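PDB 1QOR: quinone oxidoreductase 1 from Escherichia coli, which catalyses the NADPH-dependent one-electron reduction of quinones to 1,4-benzosemiquinones, working as a homodimer. Local coordinates for residues 30-35 / 68-73; 22-27 / 98-103; 83-88 / 106-111. One frame throughout, in Å; residues are numbered along the deposited sequence.

Contact 1 (30-35 / 68-73); sequences EIQVEN and IVSKVG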
ATOM      1  N   GLU A  30      17.722 -27.952  16.098  1.00 44.50           N
ATOM      2  CA  GLU A  30      18.738 -26.925  15.948  1.00 42.70           C
ATOM      3  C   GLU A  30      20.123 -27.484  15.612  1.00 41.93           C
ATOM      4  O   GLU A  30      20.366 -28.680  15.695  1.00 41.67           O
ATOM      5  CB  GLU A  30      18.872 -26.142  17.262  1.00 42.83           C
ATOM      6  CG  GLU A  30      17.591 -25.485  17.761  1.00 42.84           C
ATOM      7  CD  GLU A  30      17.801 -24.600  18.998  1.00 42.99           C
ATOM      8  OE1 GLU A  30      18.689 -24.896  19.828  1.00 43.67           O
ATOM      9  OE2 GLU A  30      17.059 -23.603  19.145  1.00 43.66           O
ATOM     10  N   ILE A  31      21.036 -26.597  15.240  1.00 40.74           N
ATOM     11  CA  ILE A  31      22.427 -26.956  14.961  1.00 38.97           C
ATOM     12  C   ILE A  31      23.188 -25.897  15.762  1.00 38.97           C
ATOM     13  O   ILE A  31      22.620 -24.844  16.096  1.00 39.03           O
ATOM     14  CB  ILE A  31      22.804 -26.804  13.457  1.00 38.74           C
ATOM     15  CG1 ILE A  31      22.579 -25.351  12.977  1.00 38.44           C
ATOM     16  CG2 ILE A  31      22.048 -27.815  12.635  1.00 38.15           C
ATOM     17  CD1 ILE A  31      22.958 -25.037  11.529  1.00 37.59           C
ATOM     18  N   GLN A  32      24.424 -26.197  16.139  1.00 38.43           N
ATOM     19  CA  GLN A  32      25.246 -25.250  16.866  1.00 37.79           C
ATOM     20  C   GLN A  32      26.338 -24.841  15.899  1.00 37.26           C
ATOM     21  O   GLN A  32      26.983 -25.710  15.291  1.00 36.79           O
ATOM     22  CB  GLN A  32      25.875 -25.924  18.055  1.00 39.24           C
ATOM     23  CG  GLN A  32      26.930 -25.088  18.711  1.00 40.68           C
ATOM     24  CD  GLN A  32      27.221 -25.607  20.091  1.00 43.49           C
ATOM     25  OE1 GLN A  32      26.346 -25.565  20.976  1.00 43.77           O
ATOM     26  NE2 GLN A  32      28.432 -26.140  20.288  1.00 43.10           N
ATOM     27  N   VAL A  33      26.608 -23.543  15.810  1.00 35.94           N
ATOM     28  CA  VAL A  33      27.607 -23.048  14.863  1.00 35.35           C
ATOM     29  C   VAL A  33      28.693 -22.228  15.505  1.00 35.09           C
ATOM     30  O   VAL A  33      28.425 -21.401  16.371  1.00 34.93           O
ATOM     31  CB  VAL A  33      26.915 -22.190  13.758  1.00 34.94           C
ATOM     32  CG1 VAL A  33      27.920 -21.499  12.856  1.00 33.28           C
ATOM     33  CG2 VAL A  33      25.948 -23.055  12.958  1.00 34.49           C
ATOM     34  N   GLU A  34      29.932 -22.530  15.163  1.00 35.91           N
ATOM     35  CA  GLU A  34      31.033 -21.744  15.680  1.00 38.34           C
ATOM     36  C   GLU A  34      31.134 -20.647  14.617  1.00 37.72           C
ATOM     37  O   GLU A  34      31.480 -20.940  13.446  1.00 38.51           O
ATOM     38  CB  GLU A  34      32.327 -22.534  15.672  1.00 42.26           C
ATOM     39  CG  GLU A  34      32.441 -23.678  16.647  1.00 48.04           C
ATOM     40  CD  GLU A  34      33.726 -24.457  16.375  1.00 52.12           C
ATOM     41  OE1 GLU A  34      34.840 -23.865  16.505  1.00 53.99           O
ATOM     42  OE2 GLU A  34      33.616 -25.635  15.943  1.00 54.85           O
ATOM     43  N   ASN A  35      30.820 -19.411  15.002  1.00 35.14           N
ATOM     44  CA  ASN A  35      30.813 -18.294  14.073  1.00 32.91           C
ATOM     45  C   ASN A  35      32.210 -17.840  13.678  1.00 32.51           C
ATOM     46  O   ASN A  35      33.077 -17.720  14.526  1.00 32.24           O
ATOM     47  CB  ASN A  35      29.980 -17.143  14.641  1.00 30.22           C
ATOM     48  CG  ASN A  35      28.460 -17.468  14.699  1.00 29.41           C
ATOM     49  OD1 ASN A  35      27.737 -16.889  15.509  1.00 30.03           O
ATOM     50  ND2 ASN A  35      27.989 -18.370  13.852  1.00 25.00           N
ATOM     51  N   ILE A  68      31.044 -22.786  10.937  1.00 32.78           N
ATOM     52  CA  ILE A  68      31.042 -24.247  10.850  1.00 34.16           C
ATOM     53  C   ILE A  68      30.166 -24.894  11.894  1.00 34.32           C
ATOM     54  O   ILE A  68      30.200 -24.541  13.074  1.00 34.34           O
ATOM     55  CB  ILE A  68      32.482 -24.846  10.919  1.00 35.54           C
ATOM     56  CG1 ILE A  68      33.288 -24.411   9.697  1.00 35.65           C
ATOM     57  CG2 ILE A  68      32.439 -26.372  10.825  1.00 36.62           C
ATOM     58  CD1 ILE A  68      34.358 -23.467  10.062  1.00 37.56           C
ATOM     59  N   VAL A  69      29.351 -25.832  11.448  1.00 34.87           N
ATOM     60  CA  VAL A  69      28.468 -26.522  12.357  1.00 36.46           C
ATOM     61  C   VAL A  69      29.279 -27.411  13.301  1.00 38.82           C
ATOM     62  O   VAL A  69      29.986 -28.324  12.859  1.00 39.60           O
ATOM     63  CB  VAL A  69      27.477 -27.339  11.571  1.00 35.01           C
ATOM     64  CG1 VAL A  69      26.640 -28.197  12.483  1.00 35.20           C
ATOM     65  CG2 VAL A  69      26.601 -26.413  10.797  1.00 34.53           C
ATOM     66  N   SER A  70      29.265 -27.094  14.590  1.00 40.98           N
ATOM     67  CA  SER A  70      29.989 -27.919  15.558  1.00 43.23           C
ATOM     68  C   SER A  70      29.130 -29.077  16.076  1.00 43.57           C
ATOM     69  O   SER A  70      29.624 -30.155  16.248  1.00 43.91           O
ATOM     70  CB  SER A  70      30.518 -27.075  16.706  1.00 43.15           C
ATOM     71  OG  SER A  70      29.426 -26.437  17.327  1.00 46.82           O
ATOM     72  N   LYS A  71      27.841 -28.871  16.280  1.00 45.74           N
ATOM     73  CA  LYS A  71      26.983 -29.958  16.755  1.00 48.13           C
ATOM     74  C   LYS A  71      25.641 -29.907  16.057  1.00 48.39           C
ATOM     75  O   LYS A  71      25.231 -28.847  15.595  1.00 48.56           O
ATOM     76  CB  LYS A  71      26.725 -29.844  18.264  1.00 50.59           C
ATOM     77  CG  LYS A  71      27.964 -29.739  19.139  1.00 52.81           C
ATOM     78  CD  LYS A  71      27.527 -29.695  20.570  1.00 54.87           C
ATOM     79  CE  LYS A  71      28.692 -29.479  21.484  1.00 56.32           C
ATOM     80  NZ  LYS A  71      28.153 -29.265  22.858  1.00 58.69           N
ATOM     81  N   VAL A  72      24.901 -31.007  16.107  1.00 49.03           N
ATOM     82  CA  VAL A  72      23.594 -31.089  15.459  1.00 50.20           C
ATOM     83  C   VAL A  72      22.549 -31.756  16.356  1.00 50.99           C
ATOM     84  O   VAL A  72      22.828 -32.777  16.976  1.00 52.33           O
ATOM     85  CB  VAL A  72      23.691 -31.889  14.126  1.00 49.99           C
ATOM     86  CG1 VAL A  72      22.326 -32.098  13.548  1.00 50.36           C
ATOM     87  CG2 VAL A  72      24.538 -31.157  13.116  1.00 50.02           C
ATOM     88  N   GLY A  73      21.354 -31.176  16.406  1.00 52.20           N
ATOM     89  CA  GLY A  73      20.261 -31.707  17.199  1.00 53.72           C
ATOM     90  C   GLY A  73      19.815 -33.049  16.651  1.00 56.14           C
ATOM     91  O   GLY A  73      20.035 -33.368  15.466  1.00 56.28           O
TER
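The flat side-chain amide of Gln32 has the aliphatic chain of Lys71 running beside it in the same direction, with Gln32 CD 4.1 Å from Lys71 CD, while the Ser70 hydroxyl lies against its stem, Ser70 OG being 3.2 Å from Gln32 CG. The second flat group, the carboxylate of Glu34, reaches Ser70 from the next position on that face, bringing OE2 to 3.5 Å from Ser70 CB. These groups sit around a classic beta bulge in an antiparallel strand pair of the GroES-like domain, where strands 30-35 and 68-72 run at 140° to each other. The evidence for the bulge is the register: Ser70 and Lys71 both face Gln32, so that the pairing slips by one residue between Gln32 and Val33. The carbonyl of Gln32 consequently collects several donors. Ser70 N bonds to Gln32 O at 2.8 Å, Lys71 N adds a weak bond of 3.4 Å to the same oxygen, and Ser70 OG, set between its backbone N and carbonyl carbon (chi1 59°), gives a weak third. Beyond the amide, the ammonium of Lys71 makes a salt bridge with Asp25, which probably helps hold the lysine chain extended along the glutamine. The opposite face is apolar. Here Ile31 and Val69 cross at about a right angle, with Ile31 CD1 4.0 Å from Val69 CG2, and Val33 brings its own CG2 against the same methyl. Val85 of the neighbouring strand 84-87 touches both Val33 and Val69, carrying this layer on across the sheet. Ordinary pairing frames the bulge: Glu34 and Ile68 exchange backbone bonds at one end, and at the other Gly73 N donates to Glu30 O over 2.8 Å, nearly in line with the carbonyl bond (C=O...N angle 165°).

Contact 2 (22-27 / 98-103); sequences TPADPA and VHNIIA
Asn100 ND2 donates a hydrogen bond to Ala24 O at 2.9 Å, the one polar bond that joins the two segments. It is fairly straight, with 158° at the hydrogen, and the two flat groups are turned differently against it: Ala24 O lies in the amide plane of Asn100, whereas the donor sits above the carbonyl plane of Ala24, 49° out of it. Asn100 CG stands anti to its own carbonyl carbon (chi1 -64°), the position from which ND2 meets Ala24 O. Pro26 crosses the Asn100 side chain at about a right angle, its CD 4.0 Å from Asn100 OD1. Two residues away in the strand, the ring of Pro23 crosses the Val98 side chain, also at about a right angle, with Pro23 CG 3.7 Å from Val98 CB. Ala2 touches both Pro23 and Val98. Further out, the loop is tied back to its surroundings by Ala27 N bonding to Glu30 OE1. The strand is positioned by backbone bonds between His99 and Val33 and between Ile101 and Ile31. This is surface packing of an irregular, proline-bearing connection against strand 98-102 in the sheet of the GroES-like domain.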
ATOM      1  N   THR A  22      28.912 -20.192  28.354  1.00 45.20           N
ATOM      2  CA  THR A  22      29.060 -21.562  27.880  1.00 48.27           C
ATOM      3  C   THR A  22      27.818 -21.887  27.051  1.00 49.53           C
ATOM      4  O   THR A  22      26.676 -21.813  27.534  1.00 49.83           O
ATOM      5  CB  THR A  22      29.149 -22.554  29.055  1.00 49.52           C
ATOM      6  OG1 THR A  22      30.364 -22.308  29.773  1.00 51.48           O
ATOM      7  CG2 THR A  22      29.117 -24.009  28.555  1.00 49.89           C
ATOM      8  N   PRO A  23      28.027 -22.221  25.777  1.00 50.46           N
ATOM      9  CA  PRO A  23      26.930 -22.546  24.873  1.00 50.74           C
ATOM     10  C   PRO A  23      26.259 -23.809  25.340  1.00 50.79           C
ATOM     11  O   PRO A  23      26.928 -24.707  25.846  1.00 51.22           O
ATOM     12  CB  PRO A  23      27.646 -22.815  23.544  1.00 50.76           C
ATOM     13  CG  PRO A  23      28.976 -22.171  23.690  1.00 51.22           C
ATOM     14  CD  PRO A  23      29.324 -22.422  25.115  1.00 50.83           C
ATOM     15  N   ALA A  24      24.944 -23.849  25.175  1.00 50.62           N
ATOM     16  CA  ALA A  24      24.125 -24.998  25.496  1.00 50.53           C
ATOM     17  C   ALA A  24      24.093 -25.849  24.233  1.00 51.63           C
ATOM     18  O   ALA A  24      24.334 -25.354  23.132  1.00 52.70           O
ATOM     19  CB  ALA A  24      22.726 -24.545  25.825  1.00 49.97           C
ATOM     20  N   ASP A  25      23.798 -27.130  24.377  1.00 52.11           N
ATOM     21  CA  ASP A  25      23.706 -27.997  23.220  1.00 52.50           C
ATOM     22  C   ASP A  25      22.420 -27.657  22.488  1.00 51.84           C
ATOM     23  O   ASP A  25      21.478 -27.167  23.097  1.00 51.78           O
ATOM     24  CB  ASP A  25      23.719 -29.455  23.671  1.00 54.56           C
ATOM     25  CG  ASP A  25      25.103 -29.903  24.117  1.00 56.09           C
ATOM     26  OD1 ASP A  25      25.991 -29.026  24.274  1.00 56.77           O
ATOM     27  OD2 ASP A  25      25.301 -31.127  24.283  1.00 57.27           O
ATOM     28  N   PRO A  26      22.371 -27.874  21.167  1.00 51.66           N
ATOM     29  CA  PRO A  26      21.145 -27.548  20.432  1.00 52.15           C
ATOM     30  C   PRO A  26      19.892 -28.360  20.788  1.00 52.03           C
ATOM     31  O   PRO A  26      19.977 -29.441  21.360  1.00 52.75           O
ATOM     32  CB  PRO A  26      21.557 -27.764  18.968  1.00 51.61           C
ATOM     33  CG  PRO A  26      22.607 -28.777  19.051  1.00 51.40           C
ATOM     34  CD  PRO A  26      23.418 -28.322  20.238  1.00 51.23           C
ATOM     35  N   ALA A  27      18.731 -27.779  20.503  1.00 51.23           N
ATOM     36  CA  ALA A  27      17.473 -28.443  20.713  1.00 50.37           C
ATOM     37  C   ALA A  27      17.450 -29.489  19.601  1.00 50.90           C
ATOM     38  O   ALA A  27      18.298 -29.470  18.711  1.00 50.79           O
ATOM     39  CB  ALA A  27      16.345 -27.473  20.541  1.00 49.68           C
ATOM     40  N   VAL A  98      29.605 -18.619  19.292  1.00 27.65           N
ATOM     41  CA  VAL A  98      28.894 -19.898  19.123  1.00 28.38           C
ATOM     42  C   VAL A  98      27.413 -19.569  19.299  1.00 29.74           C
ATOM     43  O   VAL A  98      27.029 -18.918  20.290  1.00 30.35           O
ATOM     44  CB  VAL A  98      29.247 -20.932  20.257  1.00 29.16           C
ATOM     45  CG1 VAL A  98      28.658 -22.310  19.956  1.00 27.30           C
ATOM     46  CG2 VAL A  98      30.761 -21.001  20.473  1.00 29.81           C
ATOM     47  N   HIS A  99      26.569 -20.045  18.389  1.00 30.61           N
ATOM     48  CA  HIS A  99      25.150 -19.748  18.481  1.00 31.73           C
ATOM     49  C   HIS A  99      24.340 -20.966  18.052  1.00 32.01           C
ATOM     50  O   HIS A  99      24.794 -21.761  17.229  1.00 31.79           O
ATOM     51  CB  HIS A  99      24.834 -18.506  17.606  1.00 32.38           C
ATOM     52  CG  HIS A  99      23.466 -17.909  17.842  1.00 33.93           C
ATOM     53  ND1 HIS A  99      22.915 -17.759  19.101  1.00 32.82           N
ATOM     54  CD2 HIS A  99      22.554 -17.400  16.975  1.00 33.69           C
ATOM     55  CE1 HIS A  99      21.729 -17.183  18.997  1.00 33.15           C
ATOM     56  NE2 HIS A  99      21.486 -16.954  17.717  1.00 33.14           N
ATOM     57  N   ASN A 100      23.192 -21.193  18.674  1.00 32.90           N
ATOM     58  CA  ASN A 100      22.368 -22.328  18.243  1.00 34.81           C
ATOM     59  C   ASN A 100      21.288 -21.745  17.329  1.00 34.68           C
ATOM     60  O   ASN A 100      20.775 -20.666  17.601  1.00 34.92           O
ATOM     61  CB  ASN A 100      21.763 -23.101  19.435  1.00 36.12           C
ATOM     62  CG  ASN A 100      22.819 -23.752  20.304  1.00 36.99           C
ATOM     63  OD1 ASN A 100      23.749 -24.374  19.814  1.00 37.94           O
ATOM     64  ND2 ASN A 100      22.688 -23.594  21.600  1.00 38.37           N
ATOM     65  N   ILE A 101      20.960 -22.444  16.247  1.00 34.46           N
ATOM     66  CA  ILE A 101      20.008 -21.941  15.280  1.00 34.96           C
ATOM     67  C   ILE A 101      19.087 -23.052  14.785  1.00 35.30           C
ATOM     68  O   ILE A 101      19.525 -24.191  14.610  1.00 34.81           O
ATOM     69  CB  ILE A 101      20.781 -21.359  13.987  1.00 35.34           C
ATOM     70  CG1 ILE A 101      21.764 -20.268  14.366  1.00 34.84           C
ATOM     71  CG2 ILE A 101      19.799 -20.808  12.943  1.00 35.77           C
ATOM     72  CD1 ILE A 101      23.171 -20.775  14.470  1.00 37.12           C
ATOM     73  N   ILE A 102      17.820 -22.710  14.544  1.00 36.06           N
ATOM     74  CA  ILE A 102      16.863 -23.665  13.988  1.00 37.02           C
ATOM     75  C   ILE A 102      17.461 -23.996  12.620  1.00 37.20           C
ATOM     76  O   ILE A 102      17.707 -23.103  11.813  1.00 36.93           O
ATOM     77  CB  ILE A 102      15.434 -23.042  13.802  1.00 37.64           C
ATOM     78  CG1 ILE A 102      14.637 -23.103  15.106  1.00 38.83           C
ATOM     79  CG2 ILE A 102      14.634 -23.807  12.767  1.00 37.36           C
ATOM     80  CD1 ILE A 102      15.323 -22.449  16.293  1.00 40.67           C
ATOM     81  N   ALA A 103      17.688 -25.281  12.385  1.00 37.25           N
ATOM     82  CA  ALA A 103      18.283 -25.783  11.169  1.00 37.78           C
ATOM     83  C   ALA A 103      17.587 -25.439   9.845  1.00 38.52           C
ATOM     84  O   ALA A 103      18.228 -25.476   8.792  1.00 39.88           O
ATOM     85  CB  ALA A 103      18.516 -27.283  11.292  1.00 35.23           C
TER

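Contact 3 (83-88 / 106-111); sequences DRVVYA and AAILPA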
ATOM      1  N   ASP A  83      29.826 -29.074   8.304  1.00 38.29           N
ATOM      2  CA  ASP A  83      29.303 -28.266   7.189  1.00 37.04           C
ATOM      3  C   ASP A  83      29.529 -26.786   7.383  1.00 36.00           C
ATOM      4  O   ASP A  83      29.668 -26.330   8.525  1.00 36.65           O
ATOM      5  CB  ASP A  83      27.823 -28.491   6.974  1.00 37.73           C
ATOM      6  CG  ASP A  83      27.526 -29.836   6.358  1.00 40.32           C
ATOM      7  OD1 ASP A  83      28.474 -30.516   5.901  1.00 42.60           O
ATOM      8  OD2 ASP A  83      26.330 -30.227   6.324  1.00 41.51           O
ATOM      9  N   ARG A  84      29.658 -26.057   6.272  1.00 34.38           N
ATOM     10  CA  ARG A  84      29.853 -24.596   6.313  1.00 33.21           C
ATOM     11  C   ARG A  84      28.472 -24.002   6.059  1.00 31.46           C
ATOM     12  O   ARG A  84      27.836 -24.348   5.064  1.00 31.36           O
ATOM     13  CB  ARG A  84      30.797 -24.133   5.210  1.00 33.95           C
ATOM     14  CG  ARG A  84      32.208 -24.730   5.250  1.00 35.05           C
ATOM     15  CD  ARG A  84      33.265 -23.810   4.561  1.00 34.91           C
ATOM     16  NE  ARG A  84      32.762 -23.398   3.263  1.00 34.34           N
ATOM     17  CZ  ARG A  84      32.904 -22.195   2.732  1.00 32.86           C
ATOM     18  NH1 ARG A  84      33.570 -21.215   3.340  1.00 31.03           N
ATOM     19  NH2 ARG A  84      32.247 -21.958   1.623  1.00 34.06           N
ATOM     20  N   VAL A  85      27.981 -23.145   6.950  1.00 29.13           N
ATOM     21  CA  VAL A  85      26.633 -22.584   6.771  1.00 26.77           C
ATOM     22  C   VAL A  85      26.550 -21.086   7.034  1.00 25.58           C
ATOM     23  O   VAL A  85      27.456 -20.495   7.652  1.00 25.93           O
ATOM     24  CB  VAL A  85      25.601 -23.263   7.740  1.00 25.41           C
ATOM     25  CG1 VAL A  85      25.565 -24.748   7.545  1.00 23.68           C
ATOM     26  CG2 VAL A  85      25.955 -22.938   9.172  1.00 25.08           C
ATOM     27  N   VAL A  86      25.476 -20.476   6.529  1.00 24.08           N
ATOM     28  CA  VAL A  86      25.195 -19.072   6.790  1.00 22.79           C
ATOM     29  C   VAL A  86      23.735 -19.037   7.243  1.00 22.44           C
ATOM     30  O   VAL A  86      22.894 -19.831   6.785  1.00 22.43           O
ATOM     31  CB  VAL A  86      25.091 -18.119   5.531  1.00 23.47           C
ATOM     32  CG1 VAL A  86      25.901 -16.853   5.726  1.00 23.22           C
ATOM     33  CG2 VAL A  86      25.208 -18.816   4.208  1.00 22.47           C
ATOM     34  N   TYR A  87      23.396 -18.014   7.999  1.00 21.25           N
ATOM     35  CA  TYR A  87      22.014 -17.838   8.400  1.00 21.60           C
ATOM     36  C   TYR A  87      21.755 -16.343   8.570  1.00 20.93           C
ATOM     37  O   TYR A  87      22.679 -15.577   8.904  1.00 19.97           O
ATOM     38  CB  TYR A  87      21.690 -18.625   9.676  1.00 21.26           C
ATOM     39  CG  TYR A  87      22.630 -18.386  10.808  1.00 22.26           C
ATOM     40  CD1 TYR A  87      22.410 -17.366  11.728  1.00 21.92           C
ATOM     41  CD2 TYR A  87      23.756 -19.197  10.962  1.00 23.41           C
ATOM     42  CE1 TYR A  87      23.300 -17.165  12.783  1.00 23.53           C
ATOM     43  CE2 TYR A  87      24.642 -19.010  11.999  1.00 24.01           C
ATOM     44  CZ  TYR A  87      24.418 -17.997  12.914  1.00 25.56           C
ATOM     45  OH  TYR A  87      25.347 -17.849  13.950  1.00 28.70           O
ATOM     46  N   ALA A  88      20.515 -15.934   8.285  1.00 21.99           N
ATOM     47  CA  ALA A  88      20.090 -14.530   8.389  1.00 23.09           C
ATOM     48  C   ALA A  88      18.973 -14.316   9.422  1.00 24.56           C
ATOM     49  O   ALA A  88      18.711 -13.175   9.861  1.00 24.17           O
ATOM     50  CB  ALA A  88      19.588 -14.056   7.033  1.00 21.22           C
ATOM     51  N   ALA A 106      19.049 -22.245   8.183  1.00 32.88           N
ATOM     52  CA  ALA A 106      20.435 -22.158   7.725  1.00 32.28           C
ATOM     53  C   ALA A 106      20.645 -22.742   6.339  1.00 31.73           C
ATOM     54  O   ALA A 106      20.010 -23.715   5.972  1.00 31.37           O
ATOM     55  CB  ALA A 106      21.367 -22.836   8.710  1.00 31.72           C
ATOM     56  N   ALA A 107      21.522 -22.121   5.562  1.00 31.80           N
ATOM     57  CA  ALA A 107      21.826 -22.611   4.223  1.00 31.67           C
ATOM     58  C   ALA A 107      23.276 -23.104   4.144  1.00 31.71           C
ATOM     59  O   ALA A 107      24.199 -22.537   4.785  1.00 30.89           O
ATOM     60  CB  ALA A 107      21.574 -21.518   3.170  1.00 31.81           C
ATOM     61  N   ILE A 108      23.461 -24.198   3.407  1.00 32.13           N
ATOM     62  CA  ILE A 108      24.793 -24.758   3.224  1.00 33.53           C
ATOM     63  C   ILE A 108      25.544 -23.851   2.248  1.00 33.08           C
ATOM     64  O   ILE A 108      25.099 -23.634   1.130  1.00 32.53           O
ATOM     65  CB  ILE A 108      24.742 -26.153   2.588  1.00 34.72           C
ATOM     66  CG1 ILE A 108      23.877 -27.110   3.427  1.00 35.52           C
ATOM     67  CG2 ILE A 108      26.186 -26.661   2.364  1.00 35.16           C
ATOM     68  CD1 ILE A 108      24.492 -27.516   4.761  1.00 37.46           C
ATOM     69  N   LEU A 109      26.674 -23.329   2.683  1.00 32.74           N
ATOM     70  CA  LEU A 109      27.494 -22.444   1.875  1.00 33.82           C
ATOM     71  C   LEU A 109      28.278 -23.156   0.763  1.00 34.52           C
ATOM     72  O   LEU A 109      28.840 -24.224   0.994  1.00 36.42           O
ATOM     73  CB  LEU A 109      28.525 -21.788   2.771  1.00 33.10           C
ATOM     74  CG  LEU A 109      28.420 -20.333   3.124  1.00 33.90           C
ATOM     75  CD1 LEU A 109      29.807 -19.911   3.625  1.00 33.31           C
ATOM     76  CD2 LEU A 109      28.025 -19.528   1.905  1.00 33.53           C
ATOM     77  N   PRO A 110      28.268 -22.622  -0.471  1.00 34.22           N
ATOM     78  CA  PRO A 110      29.054 -23.328  -1.483  1.00 32.86           C
ATOM     79  C   PRO A 110      30.536 -23.014  -1.188  1.00 32.04           C
ATOM     80  O   PRO A 110      30.879 -21.928  -0.714  1.00 30.76           O
ATOM     81  CB  PRO A 110      28.605 -22.660  -2.783  1.00 34.01           C
ATOM     82  CG  PRO A 110      27.180 -22.150  -2.446  1.00 33.50           C
ATOM     83  CD  PRO A 110      27.415 -21.586  -1.089  1.00 33.67           C
ATOM     84  N   ALA A 111      31.415 -23.947  -1.534  1.00 32.40           N
ATOM     85  CA  ALA A 111      32.850 -23.804  -1.313  1.00 31.45           C
ATOM     86  C   ALA A 111      33.402 -22.500  -1.819  1.00 31.16           C
ATOM     87  O   ALA A 111      34.261 -21.906  -1.177  1.00 32.06           O
ATOM     88  CB  ALA A 111      33.596 -24.949  -1.964  1.00 32.01           C
TER
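Arg84 and Leu109 lie obliquely across each other, with Leu109 CD1 over one face of the guanidinium, 3.6 Å above its plane and displaced toward the rim. Near the edge of that group stands Pro110 O, 2.7 Å from Arg84 NH2. The arginine chain is bent about its CG-CD bond (chi3 -49°, which places NE), and beyond the segments NH2 bonds to Ile113 O while the cation packs on Phe115 in a cation-pi contact. An alanine here would probably leave Ile113 O without this donor and open a gap beside Leu109 CD1. Leu109 also meets Val86, which it crosses at about a right angle, Val86 CG2 lying 3.7 Å from Leu109 CD2. The backbones beneath form an antiparallel pairing in the sheet of the GroES-like fold, strand 84-87 against 106-108: Val86 and Ala107 exchange two bonds, of which Ala107 N to Val86 O is 2.9 Å, and Leu109 N donates to Arg84 O at 2.8 Å, continuing the pairing. Val86 and Leu109 both touch Phe284 of helix 273-288. On the face that carries Val85, Ile108 crosses Val85 obliquely, with its CD1 4.1 Å from Val85 CG1; Ile108 CD1 also comes within 3.6 Å of Asp83 OD2, an oxygen that takes a hydrogen bond from Lys80 N.

From the N terminus, the chain first passes through 22-27, with 70 residues between it and its partner 98-103; contact 1 (30-35 with 68-73) is nested inside that long loop and closes a shorter one that includes helix 42-49. Contact 3 opens at 83-88, after contact 1 has closed, so those two stand in series. As 83-88 falls between 22-27 and 98-103, and contact 3 closes only at 106-111, after 98-103, contacts 2 and 3 cross. All three reach one sheet: strand 30-35 neighbours 98-102, strand 65-72 neighbours 84-87, where Val69 N lies 3.0 Å from Asp83 O, and 84-87 pairs on with 106-108. Ile101 CD1, 3.4 Å from Tyr87 CE2, brings contacts 2 and 3 together.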